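PDB 3OVG: phospho-furanose lactonase from Mycoplasma synoviae, which catalyses the zinc-dependent hydrolysis of D-xylono- and L-arabino-1,4-lactone 5-phosphates, and also opens carboxy 1,4-lactones. Local coordinates for residues A[229-234]-A[261-266]; A[255-260]-A[269-274]; A[301-306]-A[314-319]. All coordinates share one frame; numbering follows the deposited sequence.

Contact 1 of 3, residues A[229-234]-A[261-266]; sequences VIKETG and VDKGLQ
With chi1 of -68°, I230 sets its CG2 methyl anti to the backbone N, and L265, with CG anti to its own carbonyl carbon (chi1 -57°), reaches across to meet it. In this TIM-barrel protein of the phosphotriesterase family the two residues join helix 223-233 to the turn that ends helix 250-262: I230 sits in the last turn of the first helix, and L265 lies just beyond the second, whose end is marked by a Schellman motif at G264. The two side chains cross obliquely, and I230 CG2 rests against both methyls of the leucine fork, 4.0 Å from L265 CD1 and equally near L265 CD2. Behind them I230 continues inward onto L237 of strand 236-239, so the pair belongs to the layer between barrel and helices. Toward solvent the contact turns polar. There the aliphatic part of K231 runs beside the leucine, its CE 4.2 Å from L265 CD2, while its ammonium group makes a salt bridge with E227 one turn earlier. That same nitrogen spans the gap to the second segment through one water, which accepts from K231 NZ at 2.8 Å and donates to K263 O at 2.9 Å.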
ATOM      1  N   VAL A 229       6.714  38.458   1.864  1.00 15.12           N
ATOM      2  CA  VAL A 229       5.723  38.213   2.915  1.00 15.52           C
ATOM      3  C   VAL A 229       5.943  39.178   4.066  1.00 17.27           C
ATOM      4  O   VAL A 229       5.025  39.870   4.490  1.00 18.73           O
ATOM      5  CB  VAL A 229       5.796  36.786   3.458  1.00 15.35           C
ATOM      6  CG1 VAL A 229       4.888  36.646   4.673  1.00 16.54           C
ATOM      7  CG2 VAL A 229       5.415  35.793   2.360  1.00 15.39           C
ATOM      8  N   ILE A 230       7.174  39.243   4.545  1.00 16.44           N
ATOM      9  CA  ILE A 230       7.504  40.147   5.630  1.00 17.13           C
ATOM     10  C   ILE A 230       7.181  41.607   5.284  1.00 19.50           C
ATOM     11  O   ILE A 230       6.494  42.299   6.058  1.00 17.32           O
ATOM     12  CB  ILE A 230       8.967  39.982   6.081  1.00 17.79           C
ATOM     13  CG1 ILE A 230       9.139  38.601   6.744  1.00 16.13           C
ATOM     14  CG2 ILE A 230       9.360  41.111   7.027  1.00 17.31           C
ATOM     15  CD1 ILE A 230      10.562  38.124   6.871  1.00 17.28           C
ATOM     16  N   LYS A 231       7.660  42.050   4.128  1.00 17.62           N
ATOM     17  CA  LYS A 231       7.510  43.437   3.728  1.00 17.85           C
ATOM     18  C   LYS A 231       6.067  43.836   3.403  1.00 18.94           C
ATOM     19  O   LYS A 231       5.677  44.951   3.700  1.00 18.90           O
ATOM     20  CB  LYS A 231       8.411  43.760   2.542  1.00 19.69           C
ATOM     21  CG  LYS A 231       9.821  44.113   2.955  1.00 19.03           C
ATOM     22  CD  LYS A 231      10.752  44.130   1.774  1.00 17.46           C
ATOM     23  CE  LYS A 231      12.089  44.770   2.177  1.00 20.09           C
ATOM     24  NZ  LYS A 231      13.005  44.940   0.991  1.00 22.46           N
ATOM     25  N   GLU A 232       5.268  42.932   2.835  1.00 17.90           N
ATOM     26  CA  GLU A 232       3.883  43.278   2.511  1.00 18.09           C
ATOM     27  C   GLU A 232       2.936  43.160   3.703  1.00 18.26           C
ATOM     28  O   GLU A 232       1.876  43.794   3.726  1.00 18.58           O
ATOM     29  CB  GLU A 232       3.358  42.447   1.318  1.00 19.23           C
ATOM     30  CG  GLU A 232       4.155  42.731   0.010  1.00 21.79           C
ATOM     31  CD  GLU A 232       3.499  42.135  -1.256  1.00 23.14           C
ATOM     32  OE1 GLU A 232       2.411  41.523  -1.138  1.00 21.84           O
ATOM     33  OE2 GLU A 232       4.093  42.281  -2.361  1.00 22.51           O
ATOM     34  N   THR A 233       3.301  42.370   4.702  1.00 18.17           N
ATOM     35  CA  THR A 233       2.353  42.092   5.793  1.00 19.70           C
ATOM     36  C   THR A 233       2.852  42.388   7.206  1.00 19.05           C
ATOM     37  O   THR A 233       2.056  42.685   8.109  1.00 17.58           O
ATOM     38  CB  THR A 233       1.845  40.647   5.739  1.00 20.30           C
ATOM     39  OG1 THR A 233       2.898  39.736   6.138  1.00 16.24           O
ATOM     40  CG2 THR A 233       1.359  40.320   4.312  1.00 18.25           C
ATOM     41  N   GLY A 234       4.162  42.318   7.397  1.00 18.84           N
ATOM     42  CA  GLY A 234       4.758  42.653   8.675  1.00 18.29           C
ATOM     43  C   GLY A 234       4.700  41.501   9.670  1.00 18.94           C
ATOM     44  O   GLY A 234       4.952  41.690  10.869  1.00 19.72           O
ATOM     45  N   VAL A 261      18.354  39.139   6.903  1.00 16.38           N
ATOM     46  CA  VAL A 261      18.999  40.056   7.842  1.00 19.26           C
ATOM     47  C   VAL A 261      19.655  41.209   7.073  1.00 18.88           C
ATOM     48  O   VAL A 261      19.501  42.370   7.441  1.00 21.35           O
ATOM     49  CB  VAL A 261      20.014  39.321   8.806  1.00 19.94           C
ATOM     50  CG1 VAL A 261      20.792  40.310   9.660  1.00 14.85           C
ATOM     51  CG2 VAL A 261      19.269  38.348   9.722  1.00 18.39           C
ATOM     52  N   ASP A 262      20.366  40.894   5.999  1.00 18.93           N
ATOM     53  CA  ASP A 262      20.983  41.949   5.180  1.00 20.94           C
ATOM     54  C   ASP A 262      19.927  42.943   4.616  1.00 22.32           C
ATOM     55  O   ASP A 262      20.198  44.135   4.458  1.00 22.20           O
ATOM     56  CB  ASP A 262      21.794  41.324   4.045  1.00 19.55           C
ATOM     57  CG  ASP A 262      23.099  40.657   4.542  1.00 21.77           C
ATOM     58  OD1 ASP A 262      23.373  40.701   5.764  1.00 21.18           O
ATOM     59  OD2 ASP A 262      23.854  40.100   3.703  1.00 21.73           O
ATOM     60  N   LYS A 263      18.727  42.443   4.323  1.00 20.00           N
ATOM     61  CA  LYS A 263      17.644  43.292   3.835  1.00 19.58           C
ATOM     62  C   LYS A 263      16.965  44.053   4.958  1.00 18.50           C
ATOM     63  O   LYS A 263      16.031  44.825   4.712  1.00 19.00           O
ATOM     64  CB  LYS A 263      16.615  42.474   3.050  1.00 19.31           C
ATOM     65  CG  LYS A 263      17.194  41.759   1.855  1.00 17.44           C
ATOM     66  CD  LYS A 263      17.892  42.719   0.839  1.00 23.44           C
ATOM     67  CE  LYS A 263      16.937  43.201  -0.256  1.00 28.04           C
ATOM     68  NZ  LYS A 263      17.656  43.417  -1.583  1.00 29.90           N
ATOM     69  N   GLY A 264      17.436  43.848   6.191  1.00 18.41           N
ATOM     70  CA  GLY A 264      16.983  44.664   7.309  1.00 19.20           C
ATOM     71  C   GLY A 264      15.754  44.088   7.978  1.00 17.64           C
ATOM     72  O   GLY A 264      15.034  44.771   8.693  1.00 15.48           O
ATOM     73  N   LEU A 265      15.557  42.793   7.788  1.00 18.30           N
ATOM     74  CA  LEU A 265      14.343  42.146   8.263  1.00 17.78           C
ATOM     75  C   LEU A 265      14.565  41.286   9.511  1.00 17.79           C
ATOM     76  O   LEU A 265      13.724  40.417   9.841  1.00 19.97           O
ATOM     77  CB  LEU A 265      13.746  41.315   7.103  1.00 19.27           C
ATOM     78  CG  LEU A 265      13.419  42.074   5.792  1.00 19.97           C
ATOM     79  CD1 LEU A 265      12.669  41.180   4.772  1.00 16.55           C
ATOM     80  CD2 LEU A 265      12.566  43.324   6.093  1.00 18.27           C
ATOM     81  N   GLN A 266      15.671  41.503  10.219  1.00 16.10           N
ATOM     82  CA  GLN A 266      15.997  40.633  11.356  1.00 18.32           C
ATOM     83  C   GLN A 266      14.968  40.620  12.503  1.00 17.95           C
ATOM     84  O   GLN A 266      14.942  39.687  13.315  1.00 18.55           O
ATOM     85  CB  GLN A 266      17.355  40.983  11.949  1.00 18.68           C
ATOM     86  CG  GLN A 266      17.381  42.322  12.695  1.00 18.11           C
ATOM     87  CD  GLN A 266      18.798  42.746  12.957  1.00 21.97           C
ATOM     88  OE1 GLN A 266      19.559  42.973  12.013  1.00 22.08           O
ATOM     89  NE2 GLN A 266      19.188  42.798  14.238  1.00 21.91           N
TER
HETATM   90  O   HOH W   1      15.266  45.946   2.205  1.00 24.61           O

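Contact 2 of 3, residues A[255-260]-A[269-274]; sequences ENIKYL and ITLSLD. With ZN (zinc ion), chain G.
L260 and I269 form the tight end of this contact, where the strand's isoleucine pushes its terminal methyl against the root of the helix's leucine. I269 CD1 lies 3.8 Å from L260 CB and 4.0 Å from L260 CD1, so a single methyl meets both the base and one branch of its partner. Its position follows from chi1 of -57°, which sets CG1 anti to the carbonyl carbon, and from an extended chi2. I257, one turn earlier on the helix, packs less closely: its CG2 is 4.5 Å from I269 CD1, and its CD1 comes within 4.2 Å of L271 CD2. Helix 250-262 and strand 269-271 are the last two members of a beta-alpha-beta unit that starts with strand 236-239, and the short segments run roughly antiparallel (151°), as expected where a barrel helix returns to the next strand. All four touching residues are buried. By contrast, K258 points away from the strand and forms a salt bridge with D262; E255, elsewhere on the helix, makes a hydrogen bond with Y224 of a neighbouring subunit. Beyond the strand the chain reaches the hydrated metal site. D274 OD1 binds a zinc ion at 2.2 Å, and H26, H28, carboxylated K155 and two waters, the nearer at 2.4 Å from the metal, are further ligands.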
ATOM      1  N   GLU A 255      21.826  30.581   4.779  1.00 17.47           N
ATOM      2  CA  GLU A 255      22.011  31.640   3.797  1.00 19.96           C
ATOM      3  C   GLU A 255      20.709  32.412   3.523  1.00 18.25           C
ATOM      4  O   GLU A 255      20.731  33.610   3.271  1.00 16.78           O
ATOM      5  CB  GLU A 255      22.669  31.104   2.515  1.00 19.53           C
ATOM      6  CG  GLU A 255      24.046  30.456   2.784  1.00 23.57           C
ATOM      7  CD  GLU A 255      24.720  29.951   1.519  1.00 32.40           C
ATOM      8  OE1 GLU A 255      24.019  29.845   0.501  1.00 35.29           O
ATOM      9  OE2 GLU A 255      25.953  29.674   1.531  1.00 34.97           O
ATOM     10  N   ASN A 256      19.561  31.752   3.597  1.00 17.14           N
ATOM     11  CA  ASN A 256      18.332  32.518   3.387  1.00 17.39           C
ATOM     12  C   ASN A 256      18.054  33.519   4.535  1.00 17.24           C
ATOM     13  O   ASN A 256      17.622  34.687   4.322  1.00 18.90           O
ATOM     14  CB  ASN A 256      17.159  31.579   3.053  1.00 18.99           C
ATOM     15  CG  ASN A 256      17.182  31.132   1.593  1.00 18.86           C
ATOM     16  OD1 ASN A 256      17.782  31.797   0.756  1.00 17.53           O
ATOM     17  ND2 ASN A 256      16.513  30.020   1.284  1.00 16.26           N
ATOM     18  N   ILE A 257      18.380  33.097   5.747  1.00 16.89           N
ATOM     19  CA  ILE A 257      18.238  33.957   6.914  1.00 17.88           C
ATOM     20  C   ILE A 257      19.207  35.156   6.808  1.00 18.60           C
ATOM     21  O   ILE A 257      18.833  36.303   7.089  1.00 17.10           O
ATOM     22  CB  ILE A 257      18.431  33.137   8.207  1.00 17.85           C
ATOM     23  CG1 ILE A 257      17.139  32.389   8.558  1.00 17.67           C
ATOM     24  CG2 ILE A 257      18.809  34.008   9.402  1.00 19.04           C
ATOM     25  CD1 ILE A 257      17.344  31.517   9.741  1.00 15.60           C
ATOM     26  N   LYS A 258      20.433  34.881   6.371  1.00 18.28           N
ATOM     27  CA  LYS A 258      21.438  35.921   6.132  1.00 18.09           C
ATOM     28  C   LYS A 258      20.900  36.979   5.135  1.00 19.22           C
ATOM     29  O   LYS A 258      21.033  38.193   5.358  1.00 19.07           O
ATOM     30  CB  LYS A 258      22.753  35.250   5.640  1.00 21.08           C
ATOM     31  CG  LYS A 258      23.818  36.141   4.874  1.00 23.75           C
ATOM     32  CD  LYS A 258      24.301  37.300   5.667  1.00 21.97           C
ATOM     33  CE  LYS A 258      25.782  37.725   5.312  1.00 22.88           C
ATOM     34  NZ  LYS A 258      25.920  38.639   4.122  1.00 26.07           N
ATOM     35  N   TYR A 259      20.294  36.523   4.044  1.00 17.58           N
ATOM     36  CA  TYR A 259      19.702  37.433   3.068  1.00 17.63           C
ATOM     37  C   TYR A 259      18.678  38.349   3.762  1.00 20.29           C
ATOM     38  O   TYR A 259      18.726  39.580   3.627  1.00 18.08           O
ATOM     39  CB  TYR A 259      19.083  36.656   1.890  1.00 17.56           C
ATOM     40  CG  TYR A 259      18.280  37.511   0.919  1.00 17.77           C
ATOM     41  CD1 TYR A 259      18.912  38.201  -0.134  1.00 18.51           C
ATOM     42  CD2 TYR A 259      16.904  37.650   1.057  1.00 18.15           C
ATOM     43  CE1 TYR A 259      18.179  38.999  -1.026  1.00 18.46           C
ATOM     44  CE2 TYR A 259      16.155  38.468   0.157  1.00 18.80           C
ATOM     45  CZ  TYR A 259      16.806  39.129  -0.868  1.00 19.16           C
ATOM     46  OH  TYR A 259      16.093  39.927  -1.747  1.00 20.25           O
ATOM     47  N   LEU A 260      17.776  37.749   4.536  1.00 18.62           N
ATOM     48  CA  LEU A 260      16.728  38.515   5.191  1.00 17.17           C
ATOM     49  C   LEU A 260      17.312  39.537   6.176  1.00 17.54           C
ATOM     50  O   LEU A 260      16.807  40.664   6.286  1.00 17.43           O
ATOM     51  CB  LEU A 260      15.766  37.591   5.933  1.00 13.95           C
ATOM     52  CG  LEU A 260      14.949  36.686   5.035  1.00 17.02           C
ATOM     53  CD1 LEU A 260      14.030  35.777   5.896  1.00 15.24           C
ATOM     54  CD2 LEU A 260      14.129  37.551   4.067  1.00 16.22           C
ATOM     55  N   ILE A 269      11.938  37.367  12.317  1.00 14.96           N
ATOM     56  CA  ILE A 269      12.393  36.000  12.228  1.00 14.06           C
ATOM     57  C   ILE A 269      12.446  35.366  13.612  1.00 16.72           C
ATOM     58  O   ILE A 269      13.079  35.901  14.531  1.00 16.40           O
ATOM     59  CB  ILE A 269      13.804  35.955  11.634  1.00 14.75           C
ATOM     60  CG1 ILE A 269      13.823  36.639  10.264  1.00 15.54           C
ATOM     61  CG2 ILE A 269      14.324  34.503  11.564  1.00 13.51           C
ATOM     62  CD1 ILE A 269      15.216  36.655   9.610  1.00 14.40           C
ATOM     63  N   THR A 270      11.821  34.207  13.773  1.00 14.56           N
ATOM     64  CA  THR A 270      12.098  33.444  14.974  1.00 15.75           C
ATOM     65  C   THR A 270      12.612  32.070  14.558  1.00 15.44           C
ATOM     66  O   THR A 270      12.617  31.730  13.360  1.00 16.07           O
ATOM     67  CB  THR A 270      10.849  33.316  15.883  1.00 15.62           C
ATOM     68  OG1 THR A 270       9.785  32.779  15.113  1.00 13.48           O
ATOM     69  CG2 THR A 270      10.441  34.691  16.420  1.00 14.73           C
ATOM     70  N   LEU A 271      13.061  31.289  15.532  1.00 16.28           N
ATOM     71  CA  LEU A 271      13.639  29.968  15.269  1.00 15.08           C
ATOM     72  C   LEU A 271      12.917  28.912  16.119  1.00 18.11           C
ATOM     73  O   LEU A 271      12.225  29.243  17.075  1.00 17.18           O
ATOM     74  CB  LEU A 271      15.129  29.956  15.585  1.00 13.79           C
ATOM     75  CG  LEU A 271      16.109  30.440  14.500  1.00 17.41           C
ATOM     76  CD1 LEU A 271      17.536  30.239  14.990  1.00 16.09           C
ATOM     77  CD2 LEU A 271      15.865  29.637  13.220  1.00 15.14           C
ATOM     78  N   SER A 272      13.104  27.652  15.753  1.00 18.79           N
ATOM     79  CA  SER A 272      12.393  26.520  16.336  1.00 18.33           C
ATOM     80  C   SER A 272      13.070  25.256  15.821  1.00 19.10           C
ATOM     81  O   SER A 272      13.808  25.309  14.837  1.00 19.62           O
ATOM     82  CB  SER A 272      10.935  26.520  15.905  1.00 17.23           C
ATOM     83  OG  SER A 272      10.810  26.304  14.506  1.00 17.34           O
ATOM     84  N   LEU A 273      12.850  24.134  16.494  1.00 19.02           N
ATOM     85  CA  LEU A 273      13.310  22.846  15.987  1.00 20.00           C
ATOM     86  C   LEU A 273      12.112  22.046  15.389  1.00 19.32           C
ATOM     87  O   LEU A 273      12.283  21.194  14.500  1.00 18.33           O
ATOM     88  CB  LEU A 273      14.041  22.054  17.085  1.00 16.40           C
ATOM     89  CG  LEU A 273      15.530  22.389  17.228  1.00 19.57           C
ATOM     90  CD1 LEU A 273      16.067  22.777  15.854  1.00 20.17           C
ATOM     91  CD2 LEU A 273      15.791  23.496  18.201  1.00 20.91           C
ATOM     92  N   ASP A 274      10.897  22.358  15.843  1.00 16.86           N
ATOM     93  CA  ASP A 274       9.757  21.562  15.455  1.00 16.46           C
ATOM     94  C   ASP A 274      10.109  20.061  15.540  1.00 18.00           C
ATOM     95  O   ASP A 274       9.971  19.321  14.558  1.00 16.12           O
ATOM     96  CB  ASP A 274       9.293  21.923  14.027  1.00 18.10           C
ATOM     97  CG  ASP A 274       8.016  21.175  13.641  1.00 18.74           C
ATOM     98  OD1 ASP A 274       7.266  20.853  14.561  1.00 16.40           O
ATOM     99  OD2 ASP A 274       7.774  20.892  12.455  1.00 19.16           O
TER
HETATM  100 ZN    ZN G 362       5.055  20.965  14.715  1.00 34.02          ZN
HETATM  101  O   HOH W   2       5.342  20.641  12.401  1.00 25.33           O
HETATM  102  O   HOH W   3       4.696  18.521  14.295  1.00 24.73           O

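Contact 3 of 3, residues A[301-306]-A[314-319]; sequences RFLPLL and EAIFDI
I316 points from helix 313-327 toward helix 296-309 and divides its two branches between two leucines. Its short branch meets L303: I316 CG2 and L303 CD2 are 3.9 Å apart, methyl against methyl, with the two side chains set at a slant to each other. Its long branch goes to L306, where I316 CD1 stops 4.1 Å from L306 CB and thus touches the base of that leucine rather than its fork. The division follows from chi1 of -68° at I316, which places CG2 anti to the backbone N and CG1 anti to the carbonyl carbon, with chi2 extended so that CD1 lies at full reach. L303 and L306, three residues apart, sit on the same face of their helix, and I316 reaches both, with its backbone nearest L303. The helix is kinked between them at P304, whose nitrogen has no hydrogen to bond back to the preceding turn; the CB of P304 points away from helix 313-327. No hydrogen bond crosses between the segments, and the three touching residues are buried. L303 also rests on L271 of strand 269-271, while F302 packs against L253 of helix 250-262. Apolar packing of this kind, between consecutive helices and down onto a strand, belongs to the outer helical layer of a TIM barrel.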
ATOM      1  N   ARG A 301      25.364  23.541  16.779  1.00 18.38           N
ATOM      2  CA  ARG A 301      25.625  23.374  15.334  1.00 20.26           C
ATOM      3  C   ARG A 301      24.955  24.469  14.509  1.00 20.36           C
ATOM      4  O   ARG A 301      25.589  25.122  13.685  1.00 18.89           O
ATOM      5  CB  ARG A 301      25.122  21.993  14.843  1.00 21.13           C
ATOM      6  CG  ARG A 301      25.909  20.790  15.412  1.00 20.13           C
ATOM      7  CD  ARG A 301      27.179  20.546  14.597  1.00 21.17           C
ATOM      8  NE  ARG A 301      26.869  19.899  13.317  1.00 21.66           N
ATOM      9  CZ  ARG A 301      26.747  18.578  13.187  1.00 23.20           C
ATOM     10  NH1 ARG A 301      26.943  17.777  14.240  1.00 22.86           N
ATOM     11  NH2 ARG A 301      26.456  18.046  12.016  1.00 24.68           N
ATOM     12  N   PHE A 302      23.668  24.700  14.728  1.00 19.08           N
ATOM     13  CA  PHE A 302      23.008  25.604  13.802  1.00 17.81           C
ATOM     14  C   PHE A 302      23.357  27.085  14.018  1.00 17.50           C
ATOM     15  O   PHE A 302      23.599  27.779  13.063  1.00 19.38           O
ATOM     16  CB  PHE A 302      21.502  25.391  13.704  1.00 18.10           C
ATOM     17  CG  PHE A 302      20.886  26.143  12.560  1.00 17.84           C
ATOM     18  CD1 PHE A 302      21.065  25.697  11.264  1.00 15.77           C
ATOM     19  CD2 PHE A 302      20.150  27.303  12.783  1.00 15.95           C
ATOM     20  CE1 PHE A 302      20.505  26.387  10.203  1.00 16.75           C
ATOM     21  CE2 PHE A 302      19.602  28.009  11.733  1.00 16.12           C
ATOM     22  CZ  PHE A 302      19.773  27.549  10.437  1.00 16.11           C
ATOM     23  N   LEU A 303      23.406  27.566  15.252  1.00 19.37           N
ATOM     24  CA  LEU A 303      23.753  28.973  15.452  1.00 21.17           C
ATOM     25  C   LEU A 303      25.228  29.238  15.082  1.00 19.90           C
ATOM     26  O   LEU A 303      25.530  30.261  14.476  1.00 20.36           O
ATOM     27  CB  LEU A 303      23.408  29.451  16.862  1.00 21.94           C
ATOM     28  CG  LEU A 303      21.918  29.449  17.241  1.00 21.57           C
ATOM     29  CD1 LEU A 303      21.737  29.585  18.745  1.00 21.33           C
ATOM     30  CD2 LEU A 303      21.126  30.527  16.501  1.00 20.83           C
ATOM     31  N   PRO A 304      26.149  28.309  15.427  1.00 19.41           N
ATOM     32  CA  PRO A 304      27.497  28.532  14.873  1.00 21.83           C
ATOM     33  C   PRO A 304      27.470  28.626  13.353  1.00 21.61           C
ATOM     34  O   PRO A 304      28.239  29.411  12.796  1.00 21.78           O
ATOM     35  CB  PRO A 304      28.294  27.309  15.340  1.00 21.19           C
ATOM     36  CG  PRO A 304      27.591  26.890  16.615  1.00 22.34           C
ATOM     37  CD  PRO A 304      26.122  27.199  16.395  1.00 19.49           C
ATOM     38  N   LEU A 305      26.592  27.873  12.686  1.00 19.65           N
ATOM     39  CA  LEU A 305      26.506  27.989  11.229  1.00 19.60           C
ATOM     40  C   LEU A 305      25.983  29.361  10.787  1.00 20.03           C
ATOM     41  O   LEU A 305      26.473  29.946   9.813  1.00 17.78           O
ATOM     42  CB  LEU A 305      25.662  26.864  10.619  1.00 20.03           C
ATOM     43  CG  LEU A 305      25.396  26.929   9.105  1.00 19.98           C
ATOM     44  CD1 LEU A 305      26.697  26.786   8.296  1.00 17.59           C
ATOM     45  CD2 LEU A 305      24.367  25.814   8.660  1.00 16.49           C
ATOM     46  N   LEU A 306      24.962  29.851  11.482  1.00 18.78           N
ATOM     47  CA  LEU A 306      24.474  31.214  11.260  1.00 22.15           C
ATOM     48  C   LEU A 306      25.613  32.249  11.335  1.00 20.86           C
ATOM     49  O   LEU A 306      25.756  33.110  10.455  1.00 19.34           O
ATOM     50  CB  LEU A 306      23.391  31.559  12.278  1.00 18.19           C
ATOM     51  CG  LEU A 306      21.950  31.758  11.775  1.00 23.39           C
ATOM     52  CD1 LEU A 306      21.605  31.040  10.488  1.00 18.01           C
ATOM     53  CD2 LEU A 306      20.953  31.439  12.876  1.00 17.63           C
ATOM     54  N   GLU A 314      23.921  40.270  17.219  1.00 22.29           N
ATOM     55  CA  GLU A 314      22.740  41.072  17.483  1.00 22.49           C
ATOM     56  C   GLU A 314      21.505  40.501  16.816  1.00 19.94           C
ATOM     57  O   GLU A 314      20.475  40.389  17.447  1.00 19.82           O
ATOM     58  CB  GLU A 314      22.929  42.528  17.008  1.00 24.96           C
ATOM     59  CG  GLU A 314      24.091  43.267  17.679  1.00 32.15           C
ATOM     60  CD  GLU A 314      25.384  43.211  16.847  1.00 30.27           C
ATOM     61  OE1 GLU A 314      25.958  42.091  16.665  1.00 29.45           O
ATOM     62  OE2 GLU A 314      25.822  44.301  16.404  1.00 27.31           O
ATOM     63  N   ALA A 315      21.595  40.187  15.528  1.00 19.37           N
ATOM     64  CA  ALA A 315      20.449  39.616  14.811  1.00 19.36           C
ATOM     65  C   ALA A 315      20.034  38.288  15.439  1.00 19.33           C
ATOM     66  O   ALA A 315      18.832  38.012  15.607  1.00 19.43           O
ATOM     67  CB  ALA A 315      20.780  39.423  13.355  1.00 20.48           C
ATOM     68  N   ILE A 316      21.031  37.481  15.805  1.00 17.45           N
ATOM     69  CA  ILE A 316      20.756  36.238  16.504  1.00 19.87           C
ATOM     70  C   ILE A 316      19.997  36.512  17.801  1.00 20.24           C
ATOM     71  O   ILE A 316      19.032  35.797  18.118  1.00 18.79           O
ATOM     72  CB  ILE A 316      22.042  35.397  16.745  1.00 18.12           C
ATOM     73  CG1 ILE A 316      22.586  34.883  15.403  1.00 17.98           C
ATOM     74  CG2 ILE A 316      21.738  34.225  17.671  1.00 20.80           C
ATOM     75  CD1 ILE A 316      23.804  33.967  15.541  1.00 21.47           C
ATOM     76  N   PHE A 317      20.412  37.568  18.529  1.00 19.96           N
ATOM     77  CA  PHE A 317      19.724  37.985  19.756  1.00 20.30           C
ATOM     78  C   PHE A 317      18.249  38.357  19.514  1.00 19.41           C
ATOM     79  O   PHE A 317      17.374  37.972  20.298  1.00 19.29           O
ATOM     80  CB  PHE A 317      20.437  39.160  20.475  1.00 21.54           C
ATOM     81  CG  PHE A 317      19.951  39.376  21.896  1.00 18.93           C
ATOM     82  CD1 PHE A 317      20.407  38.573  22.926  1.00 22.42           C
ATOM     83  CD2 PHE A 317      19.012  40.344  22.183  1.00 21.53           C
ATOM     84  CE1 PHE A 317      19.956  38.756  24.238  1.00 24.26           C
ATOM     85  CE2 PHE A 317      18.534  40.529  23.489  1.00 21.55           C
ATOM     86  CZ  PHE A 317      19.023  39.733  24.519  1.00 25.91           C
ATOM     87  N   ASP A 318      18.001  39.146  18.472  1.00 16.98           N
ATOM     88  CA  ASP A 318      16.643  39.470  18.084  1.00 17.48           C
ATOM     89  C   ASP A 318      15.876  38.195  17.774  1.00 16.22           C
ATOM     90  O   ASP A 318      14.754  38.019  18.252  1.00 17.37           O
ATOM     91  CB  ASP A 318      16.608  40.368  16.855  1.00 18.94           C
ATOM     92  CG  ASP A 318      17.007  41.803  17.168  1.00 20.76           C
ATOM     93  OD1 ASP A 318      16.939  42.219  18.342  1.00 18.91           O
ATOM     94  OD2 ASP A 318      17.352  42.506  16.219  1.00 22.36           O
ATOM     95  N   ILE A 319      16.480  37.309  16.990  1.00 16.19           N
ATOM     96  CA  ILE A 319      15.809  36.070  16.602  1.00 16.93           C
ATOM     97  C   ILE A 319      15.389  35.171  17.788  1.00 17.34           C
ATOM     98  O   ILE A 319      14.292  34.617  17.804  1.00 16.42           O
ATOM     99  CB  ILE A 319      16.664  35.266  15.624  1.00 17.62           C
ATOM    100  CG1 ILE A 319      16.689  35.952  14.260  1.00 16.42           C
ATOM    101  CG2 ILE A 319      16.117  33.864  15.499  1.00 16.29           C
ATOM    102  CD1 ILE A 319      17.765  35.388  13.305  1.00 15.08           C
TER

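The three contacts show how helices pack on one another and on a strand in one sector of a TIM barrel. Contacts 1 and 2 have centres 12 Å apart, share helix 250-262 and alternate their segments along the chain; the backbone pair L265 N and L260 O, 2.9 Å apart, probably joins them by a hydrogen bond. Contact 3 follows both in sequence. Its centre is 9 Å from that of contact 2, with I319 CG2 and L271 CG 3.6 Å apart, and 17 Å from that of contact 1, to which Q266 and D318 link it. Contact 2 lies between the other two and touches both, and the chain leaving its strand soon reaches the zinc ligand D274.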